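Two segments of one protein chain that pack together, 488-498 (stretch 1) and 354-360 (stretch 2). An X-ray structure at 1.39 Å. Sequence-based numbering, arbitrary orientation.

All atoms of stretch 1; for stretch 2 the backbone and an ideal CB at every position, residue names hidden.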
# COMPACT_ATOMS: atom_id res chain seq x y z
N TYR A 488 -13.71 13.90 -1.11
CA TYR A 488 -13.92 13.25 0.18
C TYR A 488 -12.70 13.42 1.08
O TYR A 488 -12.82 13.77 2.27
CB TYR A 488 -14.22 11.77 -0.03
CG TYR A 488 -15.60 11.44 -0.56
CD1 TYR A 488 -15.83 11.34 -1.92
CD2 TYR A 488 -16.65 11.18 0.31
CE1 TYR A 488 -17.09 11.00 -2.40
CE2 TYR A 488 -17.91 10.85 -0.16
CZ TYR A 488 -18.12 10.76 -1.51
OH TYR A 488 -19.36 10.42 -1.98
N PHE A 489 -11.50 13.13 0.54
CA PHE A 489 -10.29 13.34 1.30
C PHE A 489 -10.14 14.80 1.70
O PHE A 489 -9.75 15.11 2.83
CB PHE A 489 -9.06 12.89 0.52
CG PHE A 489 -7.79 12.99 1.29
CD1 PHE A 489 -7.38 11.95 2.13
CD2 PHE A 489 -7.00 14.12 1.22
CE1 PHE A 489 -6.21 12.05 2.87
CE2 PHE A 489 -5.83 14.22 1.96
CZ PHE A 489 -5.43 13.18 2.78
N LEU A 490 -10.47 15.72 0.78
CA LEU A 490 -10.32 17.13 1.10
C LEU A 490 -11.21 17.52 2.28
O LEU A 490 -10.76 18.20 3.20
CB LEU A 490 -10.61 18.02 -0.11
CG LEU A 490 -10.45 19.53 0.14
CD1 LEU A 490 -9.06 19.84 0.64
CD2 LEU A 490 -10.78 20.36 -1.09
N ASP A 491 -12.47 17.09 2.26
CA ASP A 491 -13.39 17.48 3.33
C ASP A 491 -12.94 16.89 4.66
O ASP A 491 -13.01 17.56 5.70
CB ASP A 491 -14.82 17.05 3.03
CG ASP A 491 -15.42 17.75 1.83
OD1 ASP A 491 -14.79 18.71 1.32
OD2 ASP A 491 -16.53 17.35 1.42
N TYR A 492 -12.44 15.66 4.63
CA TYR A 492 -11.92 15.03 5.84
C TYR A 492 -10.71 15.79 6.38
O TYR A 492 -10.61 16.07 7.59
CB TYR A 492 -11.55 13.58 5.48
CG TYR A 492 -10.41 12.97 6.27
CD1 TYR A 492 -10.61 12.54 7.58
CD2 TYR A 492 -9.15 12.81 5.71
CE1 TYR A 492 -9.58 12.00 8.32
CE2 TYR A 492 -8.11 12.26 6.45
CZ TYR A 492 -8.34 11.86 7.75
OH TYR A 492 -7.33 11.30 8.48
N ALA A 493 -9.81 16.18 5.48
CA ALA A 493 -8.58 16.86 5.89
C ALA A 493 -8.85 18.28 6.36
O ALA A 493 -8.30 18.72 7.38
CB ALA A 493 -7.60 16.87 4.71
N ALA A 494 -9.64 19.03 5.60
CA ALA A 494 -10.02 20.37 6.01
C ALA A 494 -10.76 20.34 7.34
O ALA A 494 -10.51 21.18 8.22
CB ALA A 494 -10.88 21.03 4.93
N GLY A 495 -11.67 19.38 7.53
CA GLY A 495 -12.40 19.30 8.78
C GLY A 495 -11.49 19.08 9.97
O GLY A 495 -11.73 19.61 11.06
N LYS A 496 -10.41 18.32 9.77
CA LYS A 496 -9.49 18.10 10.88
C LYS A 496 -8.49 19.24 11.06
O LYS A 496 -8.14 19.57 12.20
CB LYS A 496 -8.77 16.76 10.70
CG LYS A 496 -7.56 16.59 11.58
CD LYS A 496 -7.27 15.12 11.83
CE LYS A 496 -6.97 14.40 10.54
NZ LYS A 496 -6.43 13.04 10.84
N PHE A 497 -8.05 19.89 9.98
CA PHE A 497 -6.92 20.82 10.06
C PHE A 497 -7.28 22.31 10.03
O PHE A 497 -6.42 23.13 10.36
CB PHE A 497 -5.91 20.50 8.95
CG PHE A 497 -5.21 19.20 9.13
CD1 PHE A 497 -4.29 19.04 10.16
CD2 PHE A 497 -5.49 18.11 8.31
CE1 PHE A 497 -3.65 17.83 10.34
CE2 PHE A 497 -4.85 16.90 8.49
CZ PHE A 497 -3.93 16.76 9.51
N LEU A 498 -8.51 22.68 9.66
CA LEU A 498 -8.79 24.08 9.32
C LEU A 498 -9.76 24.82 10.23
O LEU A 498 -9.84 26.05 10.15
CB LEU A 498 -9.34 24.18 7.90
CG LEU A 498 -8.27 24.37 6.83
CD1 LEU A 498 -8.89 24.98 5.59
CD2 LEU A 498 -7.13 25.23 7.36
N UNK A 354 3.62 13.32 6.95
CA UNK A 354 2.25 13.33 7.44
C UNK A 354 1.28 13.09 6.28
O UNK A 354 1.62 13.18 5.09
CB UNK A 354 1.94 14.65 8.14
N UNK A 355 0.02 12.83 6.63
CA UNK A 355 -0.99 12.43 5.65
C UNK A 355 -1.37 13.54 4.66
O UNK A 355 -2.09 13.26 3.69
CB UNK A 355 -2.25 11.96 6.38
N UNK A 356 -0.94 14.78 4.86
CA UNK A 356 -1.23 15.83 3.89
C UNK A 356 -0.07 15.92 2.91
O UNK A 356 -0.24 15.71 1.70
CB UNK A 356 -1.47 17.17 4.58
N UNK A 357 1.12 16.23 3.42
CA UNK A 357 2.27 16.41 2.54
C UNK A 357 2.64 15.12 1.81
O UNK A 357 3.24 15.20 0.74
CB UNK A 357 3.47 16.91 3.34
N UNK A 358 2.28 13.95 2.37
CA UNK A 358 2.57 12.68 1.71
C UNK A 358 2.21 12.71 0.22
O UNK A 358 2.97 12.22 -0.63
CB UNK A 358 1.81 11.55 2.41
N UNK A 359 1.07 13.31 -0.10
CA UNK A 359 0.57 13.24 -1.46
C UNK A 359 1.37 14.10 -2.43
O UNK A 359 1.44 13.77 -3.62
CB UNK A 359 -0.90 13.66 -1.49
N UNK A 360 2.06 15.13 -1.93
CA UNK A 360 2.99 15.82 -2.82
C UNK A 360 4.16 14.92 -3.19
O UNK A 360 4.56 14.87 -4.36
CB UNK A 360 3.50 17.11 -2.17

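Position 354 has an extended backbone (phi/psi -67/168), while 355 to 357 have helical angles. Its CA-to-CB bond points toward stretch 1, yet nothing there lies within 5.5 Å of the ideal CB, so the partner hardly constrains the choice. A short acceptor such as Asp, Asn, Ser or Thr would suit a residue preceding a helical turn, where free backbone NH groups need partners. The residue is Asp354. Its OD1 accepts hydrogen bonds from the backbone N of 356 (2.8 Å) and the backbone N of 357 (2.9 Å).

At position 355 the CB points toward stretch 1, 5.0 Å from Phe489 CZ, and beyond lie the hydroxyl of Tyr492 and the ammonium of Lys496; Lys496 NZ donates a hydrogen bond to Tyr492 OH at 3.1 Å. Two neighbouring polar groups, one of them positive, call for an acceptor, preferably an anionic one; Gln could accept from one of them, Asp has the charge but a shorter reach, and Glu combines charge with length. Glu355 uses both carboxylate oxygens: Tyr492 OH donates to Glu355 OE1 at 2.7 Å, and Lys496 NZ forms a salt bridge with Glu355 OE2, also at 2.7 Å. The backbone contributes as well, with Glu355 O 3.5 Å from Phe489 CZ, at the ring edge.

At 356 the CA lies 7.7 Å from that of Ala493, the nearest approach of the two backbones. The CB points sideways, 5.2 Å from Phe497 CE2, and the small Ala493 leaves room between the rings of Phe489 and Phe497. An aliphatic chain able to bend back would suit: Ile, Leu or Met. Ile356, with chi1 and chi2 both m, brings CD1 to 3.7 Å from Ala493 CB and 4.2 Å from Phe489 CE2, while its CG1 lies 3.7 Å from Phe497 CE2.

Positions 357 and 358 are out of reach of stretch 1, which therefore discriminates little between side chains. The first is Thr357, whose OG1 donates to Asp354 OD2 at 2.7 Å; the second is Tyr358, whose backbone N bonds to Asp354 O at 2.9 Å.

The CB of 359 points toward stretch 1 across a gap, with the Phe489 ring beyond. A fairly long or flat side chain could cross it: Leu, Met, Phe or His. His359 places NE2 3.6 Å from Phe489 CZ; the two rings meet obliquely, centroids 5.1 Å apart and planes at 79°.

Position 360 is again out of reach, so many residues would suit; it is Phe360.

Stretch 2 354-360: DEITYHF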
# COMPACT_ATOMS: atom_id res chain seq x y z
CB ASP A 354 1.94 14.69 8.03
CG ASP A 354 2.07 15.79 7.01
OD1 ASP A 354 1.09 16.08 6.28
OD2 ASP A 354 3.18 16.36 6.91
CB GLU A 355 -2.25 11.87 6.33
CG GLU A 355 -3.11 12.93 7.01
CD GLU A 355 -4.31 12.34 7.75
OE1 GLU A 355 -5.01 11.45 7.20
OE2 GLU A 355 -4.55 12.79 8.89
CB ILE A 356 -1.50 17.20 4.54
CG1 ILE A 356 -2.67 17.09 5.53
CG2 ILE A 356 -1.78 18.25 3.48
CD1 ILE A 356 -3.96 16.63 4.88
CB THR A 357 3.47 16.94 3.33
OG1 THR A 357 3.84 15.98 4.33
CG2 THR A 357 3.15 18.28 3.97
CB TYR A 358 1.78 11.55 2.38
CG TYR A 358 2.18 10.15 1.94
CD1 TYR A 358 1.60 9.56 0.82
CD2 TYR A 358 3.13 9.43 2.64
CE1 TYR A 358 1.97 8.30 0.40
CE2 TYR A 358 3.51 8.16 2.24
CZ TYR A 358 2.92 7.60 1.12
OH TYR A 358 3.28 6.34 0.71
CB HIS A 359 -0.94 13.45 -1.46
CG HIS A 359 -1.62 12.54 -0.49
ND1 HIS A 359 -1.70 11.18 -0.70
CD2 HIS A 359 -2.14 12.77 0.74
CE1 HIS A 359 -2.28 10.61 0.35
NE2 HIS A 359 -2.56 11.55 1.23
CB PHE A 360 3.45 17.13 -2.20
CG PHE A 360 2.37 18.18 -2.20
CD1 PHE A 360 1.43 18.22 -1.18
CD2 PHE A 360 2.26 19.08 -3.24
CE1 PHE A 360 0.42 19.17 -1.19
CE2 PHE A 360 1.26 20.02 -3.26
CZ PHE A 360 0.34 20.07 -2.24
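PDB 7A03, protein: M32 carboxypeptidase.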